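Local coordinates for protein inactive poly [ADP-ribose] polymerase RCD1 (Arabidopsis thaliana, PDB 5NGO) that is a catalytically inactive member of the poly(ADP-ribose) polymerase family and is bound by a downy mildew effector that suppresses plant immunity, at residues Lys55-Ala60 with Met130-Leu135; Ala65-Lys70 with Val96-Thr101; Leu125-Met130 with Phe175-Val180. All blocks are in the same frame, centred on the assembly; numbering follows the deposited sequence.

Contact 1 (Lys55-Ala60 with Met130-Leu135)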
ATOM      1  N   LYS A  55     -17.399  10.842   7.516  1.00 61.82           N
ATOM      2  CA  LYS A  55     -18.311  11.976   7.680  1.00 64.85           C
ATOM      3  C   LYS A  55     -18.468  12.804   6.401  1.00 66.41           C
ATOM      4  O   LYS A  55     -19.555  13.276   6.105  1.00 69.18           O
ATOM      5  CB  LYS A  55     -17.852  12.879   8.822  1.00 64.56           C
ATOM      6  CG  LYS A  55     -18.019  12.251  10.197  1.00 64.31           C
ATOM      7  CD  LYS A  55     -17.252  13.020  11.247  1.00 64.49           C
ATOM      8  CE  LYS A  55     -17.885  12.950  12.613  1.00 66.69           C
ATOM      9  NZ  LYS A  55     -18.386  11.616  13.055  1.00 66.76           N
ATOM     10  N   HIS A  56     -17.386  12.957   5.654  1.00 66.44           N
ATOM     11  CA  HIS A  56     -17.387  13.735   4.417  1.00 69.21           C
ATOM     12  C   HIS A  56     -18.112  13.019   3.250  1.00 68.57           C
ATOM     13  O   HIS A  56     -18.908  13.635   2.537  1.00 69.78           O
ATOM     14  CB  HIS A  56     -15.932  14.097   4.059  1.00 70.05           C
ATOM     15  CG  HIS A  56     -15.808  14.986   2.862  1.00 74.37           C
ATOM     16  ND1 HIS A  56     -16.849  15.776   2.430  1.00 80.52           N
ATOM     17  CD2 HIS A  56     -14.779  15.230   2.016  1.00 76.31           C
ATOM     18  CE1 HIS A  56     -16.478  16.448   1.357  1.00 82.94           C
ATOM     19  NE2 HIS A  56     -15.227  16.134   1.083  1.00 80.80           N
ATOM     20  N   ARG A  57     -17.841  11.729   3.071  1.00 67.96           N
ATOM     21  CA  ARG A  57     -18.330  10.962   1.914  1.00 69.42           C
ATOM     22  C   ARG A  57     -19.465   9.991   2.216  1.00 69.53           C
ATOM     23  O   ARG A  57     -20.110   9.520   1.280  1.00 68.77           O
ATOM     24  CB  ARG A  57     -17.196  10.129   1.313  1.00 69.13           C
ATOM     25  CG  ARG A  57     -15.934  10.901   0.980  1.00 69.07           C
ATOM     26  CD  ARG A  57     -16.179  12.124   0.126  1.00 72.65           C
ATOM     27  NE  ARG A  57     -14.946  12.565  -0.519  1.00 72.27           N
ATOM     28  CZ  ARG A  57     -14.823  13.651  -1.293  1.00 74.43           C
ATOM     29  NH1 ARG A  57     -15.845  14.458  -1.511  1.00 77.49           N
ATOM     30  NH2 ARG A  57     -13.645  13.939  -1.842  1.00 74.05           N
ATOM     31  N   GLY A  58     -19.681   9.654   3.487  1.00 67.88           N
ATOM     32  CA  GLY A  58     -20.582   8.565   3.863  1.00 68.88           C
ATOM     33  C   GLY A  58     -19.853   7.263   4.162  1.00 67.51           C
ATOM     34  O   GLY A  58     -20.283   6.501   5.022  1.00 68.16           O
ATOM     35  N   ASP A  59     -18.742   7.018   3.457  1.00 65.56           N
ATOM     36  CA  ASP A  59     -17.970   5.777   3.558  1.00 63.91           C
ATOM     37  C   ASP A  59     -16.479   6.115   3.413  1.00 59.94           C
ATOM     38  O   ASP A  59     -16.078   6.764   2.434  1.00 59.16           O
ATOM     39  CB  ASP A  59     -18.418   4.821   2.432  1.00 65.94           C
ATOM     40  CG  ASP A  59     -17.853   3.393   2.562  1.00 66.60           C
ATOM     41  OD1 ASP A  59     -16.987   3.091   3.413  1.00 65.28           O
ATOM     42  OD2 ASP A  59     -18.285   2.539   1.767  1.00 70.31           O
ATOM     43  N   ALA A  60     -15.664   5.687   4.378  1.00 56.63           N
ATOM     44  CA  ALA A  60     -14.203   5.868   4.286  1.00 53.67           C
ATOM     45  C   ALA A  60     -13.585   4.970   3.201  1.00 51.91           C
ATOM     46  O   ALA A  60     -12.604   5.351   2.553  1.00 51.37           O
ATOM     47  CB  ALA A  60     -13.537   5.606   5.633  1.00 52.03           C
ATOM     48  N   MET A 130      -9.341   4.872   0.675  1.00 45.38           N
ATOM     49  CA  MET A 130      -9.553   5.163  -0.735  1.00 47.88           C
ATOM     50  C   MET A 130     -10.676   6.171  -0.944  1.00 51.47           C
ATOM     51  O   MET A 130     -10.677   6.869  -1.954  1.00 51.69           O
ATOM     52  CB  MET A 130      -9.828   3.873  -1.504  1.00 47.76           C
ATOM     53  CG  MET A 130      -8.578   3.017  -1.692  1.00 47.17           C
ATOM     54  SD  MET A 130      -7.202   3.834  -2.496  1.00 48.20           S
ATOM     55  CE  MET A 130      -7.895   4.369  -4.033  1.00 49.31           C
ATOM     56  N   GLY A 131     -11.618   6.240   0.006  1.00 53.77           N
ATOM     57  CA  GLY A 131     -12.753   7.157  -0.082  1.00 58.92           C
ATOM     58  C   GLY A 131     -13.558   6.970  -1.349  1.00 61.29           C
ATOM     59  O   GLY A 131     -13.777   5.840  -1.785  1.00 62.72           O
ATOM     60  N   ASN A 132     -13.972   8.091  -1.945  1.00 63.85           N
ATOM     61  CA  ASN A 132     -14.601   8.100  -3.268  1.00 66.13           C
ATOM     62  C   ASN A 132     -13.551   7.935  -4.332  1.00 63.12           C
ATOM     63  O   ASN A 132     -12.830   8.888  -4.661  1.00 61.85           O
ATOM     64  CB  ASN A 132     -15.342   9.411  -3.521  1.00 71.17           C
ATOM     65  CG  ASN A 132     -16.661   9.450  -2.835  1.00 73.51           C
ATOM     66  OD1 ASN A 132     -16.972  10.385  -2.157  1.00 78.48           O
ATOM     67  ND2 ASN A 132     -17.467   8.425  -3.059  1.00 74.26           N
ATOM     68  N   MET A 133     -13.484   6.739  -4.908  1.00 61.68           N
ATOM     69  CA  MET A 133     -12.407   6.398  -5.827  1.00 61.12           C
ATOM     70  C   MET A 133     -12.589   7.034  -7.198  1.00 62.41           C
ATOM     71  O   MET A 133     -13.663   6.947  -7.779  1.00 63.73           O
ATOM     72  CB  MET A 133     -12.310   4.874  -5.982  1.00 61.50           C
ATOM     73  CG  MET A 133     -12.012   4.169  -4.689  1.00 59.73           C
ATOM     74  SD  MET A 133     -11.739   2.421  -4.856  1.00 61.72           S
ATOM     75  CE  MET A 133     -10.234   2.360  -5.690  1.00 59.95           C
ATOM     76  N   GLU A 134     -11.530   7.671  -7.698  1.00 62.35           N
ATOM     77  CA  GLU A 134     -11.498   8.172  -9.069  1.00 66.02           C
ATOM     78  C   GLU A 134     -10.975   7.064  -9.990  1.00 67.83           C
ATOM     79  O   GLU A 134      -9.894   6.516  -9.772  1.00 69.37           O
ATOM     80  CB  GLU A 134     -10.568   9.379  -9.161  1.00 65.95           C
ATOM     81  CG  GLU A 134     -10.579  10.090 -10.495  1.00 69.18           C
ATOM     82  CD  GLU A 134      -9.643  11.291 -10.565  1.00 69.89           C
ATOM     83  OE1 GLU A 134      -9.318  11.719 -11.694  1.00 74.58           O
ATOM     84  OE2 GLU A 134      -9.198  11.803  -9.512  1.00 67.10           O
ATOM     85  N   LEU A 135     -11.750   6.743 -11.028  1.00 70.38           N
ATOM     86  CA  LEU A 135     -11.277   5.893 -12.122  1.00 70.82           C
ATOM     87  C   LEU A 135     -10.292   6.729 -12.937  1.00 71.76           C
ATOM     88  O   LEU A 135     -10.692   7.778 -13.462  1.00 76.00           O
ATOM     89  CB  LEU A 135     -12.448   5.421 -12.997  1.00 73.12           C
ATOM     90  CG  LEU A 135     -12.224   4.490 -14.214  1.00 74.95           C
ATOM     91  CD1 LEU A 135     -11.136   3.448 -13.939  1.00 72.41           C
ATOM     92  CD2 LEU A 135     -13.541   3.871 -14.712  1.00 77.65           C
TER

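Contact 2 (Ala65-Lys70 with Val96-Thr101)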
ATOM      1  N   ALA A  65      -3.870  -2.929   0.884  1.00 39.84           N
ATOM      2  CA  ALA A  65      -3.092  -2.851  -0.348  1.00 39.43           C
ATOM      3  C   ALA A  65      -1.623  -3.112  -0.058  1.00 38.06           C
ATOM      4  O   ALA A  65      -1.172  -2.911   1.067  1.00 38.58           O
ATOM      5  CB  ALA A  65      -3.275  -1.475  -0.976  1.00 40.47           C
ATOM      6  N   TRP A  66      -0.891  -3.565  -1.069  1.00 37.90           N
ATOM      7  CA  TRP A  66       0.495  -3.963  -0.918  1.00 37.41           C
ATOM      8  C   TRP A  66       1.410  -2.860  -1.438  1.00 39.25           C
ATOM      9  O   TRP A  66       1.172  -2.299  -2.523  1.00 41.62           O
ATOM     10  CB  TRP A  66       0.801  -5.237  -1.687  1.00 36.92           C
ATOM     11  CG  TRP A  66      -0.002  -6.412  -1.268  1.00 36.09           C
ATOM     12  CD1 TRP A  66      -1.106  -6.910  -1.871  1.00 36.42           C
ATOM     13  CD2 TRP A  66       0.247  -7.251  -0.141  1.00 35.22           C
ATOM     14  NE1 TRP A  66      -1.579  -7.993  -1.192  1.00 38.01           N
ATOM     15  CE2 TRP A  66      -0.763  -8.224  -0.116  1.00 37.66           C
ATOM     16  CE3 TRP A  66       1.227  -7.274   0.855  1.00 35.07           C
ATOM     17  CZ2 TRP A  66      -0.822  -9.221   0.859  1.00 37.54           C
ATOM     18  CZ3 TRP A  66       1.172  -8.234   1.823  1.00 35.36           C
ATOM     19  CH2 TRP A  66       0.148  -9.207   1.820  1.00 36.62           C
ATOM     20  N   LEU A  67       2.432  -2.545  -0.644  1.00 38.57           N
ATOM     21  CA  LEU A  67       3.426  -1.548  -0.986  1.00 39.32           C
ATOM     22  C   LEU A  67       4.801  -2.214  -1.083  1.00 38.76           C
ATOM     23  O   LEU A  67       5.305  -2.719  -0.077  1.00 39.21           O
ATOM     24  CB  LEU A  67       3.450  -0.458   0.114  1.00 38.38           C
ATOM     25  CG  LEU A  67       4.451   0.682  -0.082  1.00 39.13           C
ATOM     26  CD1 LEU A  67       4.178   1.468  -1.367  1.00 39.30           C
ATOM     27  CD2 LEU A  67       4.355   1.624   1.123  1.00 39.34           C
ATOM     28  N   PRO A  68       5.425  -2.230  -2.262  1.00 41.07           N
ATOM     29  CA  PRO A  68       6.799  -2.742  -2.355  1.00 42.21           C
ATOM     30  C   PRO A  68       7.757  -1.934  -1.528  1.00 45.21           C
ATOM     31  O   PRO A  68       7.676  -0.679  -1.542  1.00 46.06           O
ATOM     32  CB  PRO A  68       7.133  -2.622  -3.837  1.00 42.70           C
ATOM     33  CG  PRO A  68       5.799  -2.476  -4.550  1.00 42.75           C
ATOM     34  CD  PRO A  68       4.882  -1.855  -3.586  1.00 41.67           C
ATOM     35  N   ALA A  69       8.627  -2.606  -0.779  1.00 47.34           N
ATOM     36  CA  ALA A  69       9.578  -1.922   0.090  1.00 50.88           C
ATOM     37  C   ALA A  69      10.966  -2.516  -0.075  1.00 54.91           C
ATOM     38  O   ALA A  69      11.214  -3.273  -1.007  1.00 54.52           O
ATOM     39  CB  ALA A  69       9.104  -2.027   1.536  1.00 51.47           C
ATOM     40  N   LYS A  70      11.875  -2.151   0.811  1.00 59.41           N
ATOM     41  CA  LYS A  70      13.203  -2.731   0.886  1.00 63.45           C
ATOM     42  C   LYS A  70      13.636  -2.672   2.334  1.00 64.69           C
ATOM     43  O   LYS A  70      13.117  -1.843   3.099  1.00 62.99           O
ATOM     44  CB  LYS A  70      14.183  -1.993  -0.026  1.00 65.99           C
ATOM     45  CG  LYS A  70      14.148  -0.480   0.154  1.00 66.91           C
ATOM     46  CD  LYS A  70      14.998   0.198  -0.884  1.00 70.78           C
ATOM     47  CE  LYS A  70      14.496   1.611  -1.205  1.00 72.06           C
ATOM     48  NZ  LYS A  70      15.360   2.259  -2.231  1.00 73.85           N
ATOM     49  N   VAL A  96       1.534  10.756 -10.570  1.00 71.34           N
ATOM     50  CA  VAL A  96       2.555  10.737  -9.523  1.00 68.04           C
ATOM     51  C   VAL A  96       1.894  10.692  -8.151  1.00 65.06           C
ATOM     52  O   VAL A  96       1.033  11.502  -7.818  1.00 68.24           O
ATOM     53  CB  VAL A  96       3.490  11.968  -9.607  1.00 70.93           C
ATOM     54  CG1 VAL A  96       4.775  11.726  -8.827  1.00 70.29           C
ATOM     55  CG2 VAL A  96       3.780  12.341 -11.067  1.00 73.92           C
ATOM     56  N   GLY A  97       2.304   9.719  -7.355  1.00 61.81           N
ATOM     57  CA  GLY A  97       1.828   9.559  -5.975  1.00 59.58           C
ATOM     58  C   GLY A  97       2.521   8.362  -5.351  1.00 57.15           C
ATOM     59  O   GLY A  97       3.638   7.988  -5.766  1.00 57.92           O
ATOM     60  N   ILE A  98       1.869   7.711  -4.385  1.00 54.26           N
ATOM     61  CA  ILE A  98       2.307   6.384  -3.938  1.00 52.52           C
ATOM     62  C   ILE A  98       1.452   5.363  -4.676  1.00 50.45           C
ATOM     63  O   ILE A  98       0.223   5.455  -4.664  1.00 51.97           O
ATOM     64  CB  ILE A  98       2.245   6.211  -2.392  1.00 53.27           C
ATOM     65  CG1 ILE A  98       3.272   7.107  -1.692  1.00 56.52           C
ATOM     66  CG2 ILE A  98       2.488   4.763  -1.943  1.00 50.94           C
ATOM     67  CD1 ILE A  98       2.877   8.554  -1.655  1.00 58.58           C
ATOM     68  N   HIS A  99       2.107   4.400  -5.333  1.00 49.54           N
ATOM     69  CA  HIS A  99       1.434   3.333  -6.084  1.00 49.41           C
ATOM     70  C   HIS A  99       1.392   2.088  -5.215  1.00 45.71           C
ATOM     71  O   HIS A  99       2.445   1.610  -4.736  1.00 48.01           O
ATOM     72  CB  HIS A  99       2.195   3.032  -7.370  1.00 52.30           C
ATOM     73  CG  HIS A  99       2.087   4.121  -8.392  1.00 55.84           C
ATOM     74  ND1 HIS A  99       2.368   5.439  -8.107  1.00 57.27           N
ATOM     75  CD2 HIS A  99       1.749   4.087  -9.703  1.00 58.26           C
ATOM     76  CE1 HIS A  99       2.204   6.174  -9.187  1.00 60.31           C
ATOM     77  NE2 HIS A  99       1.818   5.379 -10.171  1.00 61.07           N
ATOM     78  N   LEU A 100       0.189   1.564  -4.987  1.00 43.45           N
ATOM     79  CA  LEU A 100       0.014   0.332  -4.240  1.00 41.94           C
ATOM     80  C   LEU A 100      -0.758  -0.661  -5.069  1.00 42.47           C
ATOM     81  O   LEU A 100      -1.528  -0.284  -5.944  1.00 45.52           O
ATOM     82  CB  LEU A 100      -0.734   0.567  -2.926  1.00 40.84           C
ATOM     83  CG  LEU A 100      -0.122   1.555  -1.958  1.00 40.76           C
ATOM     84  CD1 LEU A 100      -0.806   2.923  -2.113  1.00 42.62           C
ATOM     85  CD2 LEU A 100      -0.239   1.068  -0.534  1.00 39.94           C
ATOM     86  N   THR A 101      -0.561  -1.935  -4.736  1.00 42.26           N
ATOM     87  CA  THR A 101      -1.192  -3.011  -5.444  1.00 42.88           C
ATOM     88  C   THR A 101      -2.396  -3.497  -4.627  1.00 42.82           C
ATOM     89  O   THR A 101      -2.353  -3.536  -3.391  1.00 41.50           O
ATOM     90  CB  THR A 101      -0.199  -4.147  -5.668  1.00 43.62           C
ATOM     91  OG1 THR A 101       0.882  -3.718  -6.507  1.00 45.00           O
ATOM     92  CG2 THR A 101      -0.895  -5.364  -6.229  1.00 45.15           C
TER

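Contact 3 (Leu125-Met130 with Phe175-Val180)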
ATOM      1  N   LEU A 125       2.028  -4.645   3.868  1.00 38.51           N
ATOM      2  CA  LEU A 125       0.570  -4.584   3.775  1.00 38.53           C
ATOM      3  C   LEU A 125       0.099  -3.315   4.499  1.00 37.17           C
ATOM      4  O   LEU A 125       0.388  -3.132   5.683  1.00 36.65           O
ATOM      5  CB  LEU A 125      -0.128  -5.800   4.375  1.00 38.48           C
ATOM      6  CG  LEU A 125      -1.645  -5.865   4.166  1.00 38.28           C
ATOM      7  CD1 LEU A 125      -1.947  -6.044   2.708  1.00 39.24           C
ATOM      8  CD2 LEU A 125      -2.281  -7.023   4.896  1.00 38.47           C
ATOM      9  N   CYS A 126      -0.634  -2.474   3.773  1.00 36.16           N
ATOM     10  CA  CYS A 126      -1.149  -1.205   4.296  1.00 36.99           C
ATOM     11  C   CYS A 126      -2.672  -1.162   4.339  1.00 36.03           C
ATOM     12  O   CYS A 126      -3.342  -1.824   3.543  1.00 34.80           O
ATOM     13  CB  CYS A 126      -0.719  -0.068   3.396  1.00 37.88           C
ATOM     14  SG  CYS A 126       1.044   0.164   3.243  1.00 41.17           S
ATOM     15  N   ARG A 127      -3.186  -0.387   5.282  1.00 35.80           N
ATOM     16  CA  ARG A 127      -4.572   0.077   5.233  1.00 37.41           C
ATOM     17  C   ARG A 127      -4.540   1.373   4.447  1.00 36.16           C
ATOM     18  O   ARG A 127      -3.693   2.219   4.702  1.00 37.31           O
ATOM     19  CB  ARG A 127      -5.109   0.377   6.624  1.00 39.60           C
ATOM     20  CG  ARG A 127      -4.908  -0.714   7.644  1.00 40.98           C
ATOM     21  CD  ARG A 127      -5.837  -0.537   8.821  1.00 42.65           C
ATOM     22  NE  ARG A 127      -5.467  -1.388   9.940  1.00 43.83           N
ATOM     23  CZ  ARG A 127      -6.025  -1.336  11.152  1.00 44.47           C
ATOM     24  NH1 ARG A 127      -7.002  -0.474  11.422  1.00 45.12           N
ATOM     25  NH2 ARG A 127      -5.632  -2.198  12.089  1.00 44.37           N
ATOM     26  N   VAL A 128      -5.432   1.502   3.474  1.00 37.01           N
ATOM     27  CA  VAL A 128      -5.528   2.693   2.647  1.00 38.91           C
ATOM     28  C   VAL A 128      -6.957   3.199   2.690  1.00 40.35           C
ATOM     29  O   VAL A 128      -7.906   2.434   2.473  1.00 40.54           O
ATOM     30  CB  VAL A 128      -5.152   2.420   1.178  1.00 39.32           C
ATOM     31  CG1 VAL A 128      -5.132   3.712   0.383  1.00 39.73           C
ATOM     32  CG2 VAL A 128      -3.815   1.698   1.092  1.00 40.23           C
ATOM     33  N   ILE A 129      -7.094   4.496   2.955  1.00 41.63           N
ATOM     34  CA  ILE A 129      -8.378   5.190   2.866  1.00 42.94           C
ATOM     35  C   ILE A 129      -8.545   5.630   1.421  1.00 43.33           C
ATOM     36  O   ILE A 129      -7.965   6.624   0.984  1.00 41.32           O
ATOM     37  CB  ILE A 129      -8.421   6.409   3.790  1.00 43.44           C
ATOM     38  CG1 ILE A 129      -8.262   5.970   5.254  1.00 44.22           C
ATOM     39  CG2 ILE A 129      -9.726   7.177   3.611  1.00 45.05           C
ATOM     40  CD1 ILE A 129      -7.895   7.113   6.194  1.00 44.63           C
ATOM     41  N   MET A 130      -9.341   4.872   0.675  1.00 45.38           N
ATOM     42  CA  MET A 130      -9.553   5.163  -0.735  1.00 47.88           C
ATOM     43  C   MET A 130     -10.676   6.171  -0.944  1.00 51.47           C
ATOM     44  O   MET A 130     -10.677   6.869  -1.954  1.00 51.69           O
ATOM     45  CB  MET A 130      -9.828   3.873  -1.504  1.00 47.76           C
ATOM     46  CG  MET A 130      -8.578   3.017  -1.692  1.00 47.17           C
ATOM     47  SD  MET A 130      -7.202   3.834  -2.496  1.00 48.20           S
ATOM     48  CE  MET A 130      -7.895   4.369  -4.033  1.00 49.31           C
ATOM     49  N   PHE A 175      -1.770   3.580   6.306  1.00 38.06           N
ATOM     50  CA  PHE A 175      -1.134   3.055   7.503  1.00 37.98           C
ATOM     51  C   PHE A 175      -0.406   1.739   7.164  1.00 37.86           C
ATOM     52  O   PHE A 175      -1.059   0.727   6.932  1.00 35.83           O
ATOM     53  CB  PHE A 175      -2.141   2.823   8.627  1.00 38.32           C
ATOM     54  CG  PHE A 175      -1.537   2.192   9.839  1.00 37.93           C
ATOM     55  CD1 PHE A 175      -0.586   2.856  10.590  1.00 38.10           C
ATOM     56  CD2 PHE A 175      -1.894   0.906  10.211  1.00 39.47           C
ATOM     57  CE1 PHE A 175      -0.016   2.268  11.710  1.00 39.15           C
ATOM     58  CE2 PHE A 175      -1.326   0.299  11.336  1.00 39.58           C
ATOM     59  CZ  PHE A 175      -0.387   0.974  12.075  1.00 39.22           C
ATOM     60  N   PRO A 176       0.943   1.754   7.135  1.00 39.16           N
ATOM     61  CA  PRO A 176       1.721   0.523   6.995  1.00 38.58           C
ATOM     62  C   PRO A 176       1.605  -0.343   8.201  1.00 38.17           C
ATOM     63  O   PRO A 176       1.921   0.105   9.265  1.00 39.86           O
ATOM     64  CB  PRO A 176       3.170   1.017   6.816  1.00 40.00           C
ATOM     65  CG  PRO A 176       3.122   2.488   6.821  1.00 41.00           C
ATOM     66  CD  PRO A 176       1.806   2.927   7.341  1.00 39.84           C
ATOM     67  N   GLU A 177       1.134  -1.564   8.047  1.00 38.70           N
ATOM     68  CA  GLU A 177       0.808  -2.386   9.198  1.00 40.59           C
ATOM     69  C   GLU A 177       1.623  -3.646   9.331  1.00 39.91           C
ATOM     70  O   GLU A 177       2.023  -4.003  10.427  1.00 43.81           O
ATOM     71  CB  GLU A 177      -0.684  -2.744   9.171  1.00 42.49           C
ATOM     72  CG  GLU A 177      -1.180  -3.288  10.502  1.00 44.13           C
ATOM     73  CD  GLU A 177      -2.629  -3.442  10.609  1.00 45.03           C
ATOM     74  OE1 GLU A 177      -3.323  -3.403   9.576  1.00 46.53           O
ATOM     75  OE2 GLU A 177      -3.109  -3.637  11.745  1.00 46.60           O
ATOM     76  N   PHE A 178       1.847  -4.347   8.224  1.00 37.37           N
ATOM     77  CA  PHE A 178       2.501  -5.654   8.228  1.00 36.93           C
ATOM     78  C   PHE A 178       3.649  -5.687   7.220  1.00 36.64           C
ATOM     79  O   PHE A 178       3.551  -5.063   6.179  1.00 34.43           O
ATOM     80  CB  PHE A 178       1.537  -6.746   7.868  1.00 35.69           C
ATOM     81  CG  PHE A 178       0.400  -6.951   8.840  1.00 35.05           C
ATOM     82  CD1 PHE A 178      -0.775  -6.258   8.699  1.00 36.30           C
ATOM     83  CD2 PHE A 178       0.467  -7.961   9.782  1.00 36.16           C
ATOM     84  CE1 PHE A 178      -1.849  -6.487   9.591  1.00 36.23           C
ATOM     85  CE2 PHE A 178      -0.567  -8.209  10.652  1.00 36.48           C
ATOM     86  CZ  PHE A 178      -1.756  -7.492  10.564  1.00 35.88           C
ATOM     87  N   VAL A 179       4.727  -6.385   7.566  1.00 39.08           N
ATOM     88  CA  VAL A 179       5.826  -6.652   6.655  1.00 40.87           C
ATOM     89  C   VAL A 179       5.878  -8.145   6.358  1.00 40.97           C
ATOM     90  O   VAL A 179       5.924  -8.966   7.284  1.00 43.30           O
ATOM     91  CB  VAL A 179       7.192  -6.232   7.235  1.00 44.30           C
ATOM     92  CG1 VAL A 179       8.300  -6.510   6.238  1.00 44.73           C
ATOM     93  CG2 VAL A 179       7.179  -4.747   7.589  1.00 45.75           C
ATOM     94  N   VAL A 180       5.886  -8.492   5.069  1.00 41.44           N
ATOM     95  CA  VAL A 180       6.008  -9.871   4.624  1.00 42.73           C
ATOM     96  C   VAL A 180       7.390 -10.027   4.010  1.00 43.68           C
ATOM     97  O   VAL A 180       7.716  -9.322   3.048  1.00 44.71           O
ATOM     98  CB  VAL A 180       4.921 -10.220   3.575  1.00 42.65           C
ATOM     99  CG1 VAL A 180       5.140 -11.635   3.030  1.00 43.56           C
ATOM    100  CG2 VAL A 180       3.536 -10.115   4.191  1.00 41.36           C
TER

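Contact 1 (Lys55-Ala60 with Met130-Leu135)
Arg57 and Asn132 meet side chain to side chain at the periphery of the ADP-ribosyltransferase (PARP) fold, where helix 37-57 ends beside the turn that follows strand 121-129. Arg57 is the last helical residue; the chain turns at Gly58, whose positive phi suits glycine, and runs on to Ala60 beside Gly131. The Arg57 chain is bent at chi2 (-52°), which wraps its first part around one atom, the amide oxygen of Asn132. CB begins the approach, 3.5 Å from Asn132 OD1. CG comes closer, and CD closest, at 3.0 Å from the same Asn132 OD1. NE then draws off: Arg57 NE and Asn132 OD1 are 3.4 Å apart, but the angle is too poor for a hydrogen bond. With CG and CD nearer than NE, this is a polar oxygen lying against aliphatic carbons, not a charge-assisted bond. The two side chains meet at an angle, guanidinium and amide planes 61° apart. The tip of Arg57 is engaged past the amide, where NH2 forms a salt bridge with Asp151 OD1 and donates to Glu148 O. Asp151 also accepts, through OD2, from the backbone N of Asn132, and thereby ties the arginine tip to the backbone of the turn. The backbones themselves join at Ala60 and Gly131, another glycine with positive phi. Gly131 N donates to Ala60 O over 2.9 Å in a bent bond, 136° at the hydrogen, with the nitrogen tilted out of the Ala60 carbonyl plane.

Contact 2 (Ala65-Lys70 with Val96-Thr101)
Trp66 and Thr101 exchange a reciprocal pair of backbone hydrogen bonds. Trp66 N donates to Thr101 O at 2.7 Å, and Thr101 N returns a bond to Trp66 O at 2.8 Å, both nearly straight and both in the plane of the accepting carbonyl. The polar side-chain atoms find partners beyond the two segments: Trp66 NE1 gives its hydrogen to Ala103 O, and Thr101 OG1 is hydrogen-bonded to Ser109 OG. Nearby, His99 NE2 is hydrogen-bonded to Ser92 OG. This is a single antiparallel, hydrogen-bonded bridge between neighbouring strands 62-68 and 98-102 in the central sheet of the PARP fold. Beside it Leu100 packs its CB against Ala65 CB at 3.8 Å, while its CD2 branch touches both Ala65 CB and Leu67 CB. The strand directions are 123° apart, well short of the 180° of a regular antiparallel pair, so the strands splay, and the ladder does not continue to Pro68, which lacks an N-H to offer; Pro68 CD stands 4.4 Å from His99 O. In the splayed part Leu67 CG lies anti to the backbone N (chi1 180°), and its CD1 branch meets Ile98 CG2 at 3.7 Å, the two side chains crossing at a slant. The other edge of strand 62-68 is occupied by strand 121-129, with backbone bonds between Ala65 and Cys126 and between Leu67 and Val124.

Contact 3 (Leu125-Met130 with Phe175-Val180)
An antiparallel strand pairing with a classic beta bulge, in which Glu177 and Phe178 both face Leu125, joins two neighbouring strands of the PARP sheet in a buried contact, strand 174-182 lying between 121-129 and the outermost strand 28-33. On the single-residue side of the bulge Leu125 O accepts two N-H groups, from Glu177 N at 2.9 Å and from Phe178 N at 3.2 Å, while Leu125 N donates to Phe178 O. Farther along, Arg127 and Phe175 form a hydrogen-bonded pair with a bond in each direction. Between the two lies the non-hydrogen-bonded pair of Cys126 and Pro176, where proline, with no N-H, takes a place that asks for none from this pairing; Cys126 SG touches Pro176 CB at 4.2 Å on the sheet face opposite to Leu125, Arg127, Phe175 and Phe178. On that second face Leu125 and Phe178 lie side by side, their CB atoms 4.0 Å apart, with Met15 and Val12 of helix 9-19 packed against them. Glu177, one of the two bulge residues, has CG anti to the backbone N (chi1 -165°), which starts an extended chain toward Arg127. The arginine answers side-on: NE reaches Glu177 OE1 at 3.0 Å in a virtually straight bond (178°), and NH2 reaches Glu177 OE2 at 2.9 Å. Both oxygens lie near the guanidinium plane, yet both nitrogens stand above the carboxylate plane, as the two flat groups are turned 52° against each other. Phe46 of helix 37-57 touches Arg127, and Tyr64 touches Glu177. With one N-H to each oxygen of the buried Glu177, this two-nitrogen grip probably stabilises the carboxylate charge and restrains rotation of the guanidinium.

In the fold
Contacts 2 and 3 are core contacts, their centres about 5 Å from the centre of the chain, whereas the centre of contact 1 lies about 17 Å from it and that contact is partly exposed. All three reach the same sheet: strands 62-68 and 121-129 are neighbours in it, and Trp66 of contact 2 packs on Leu125 of contact 3. Contact 1 shares Met130 with contact 3 and touches it where Ala60 O packs on Ile129 CG2. The chemistry follows the position. Contact 2 couples one bridge to apolar packing, and contact 3 pairs a longer ladder with a salt bridge between its own two strands; contact 1 has a lone backbone bond between loops, its arginine charge being met from a third segment.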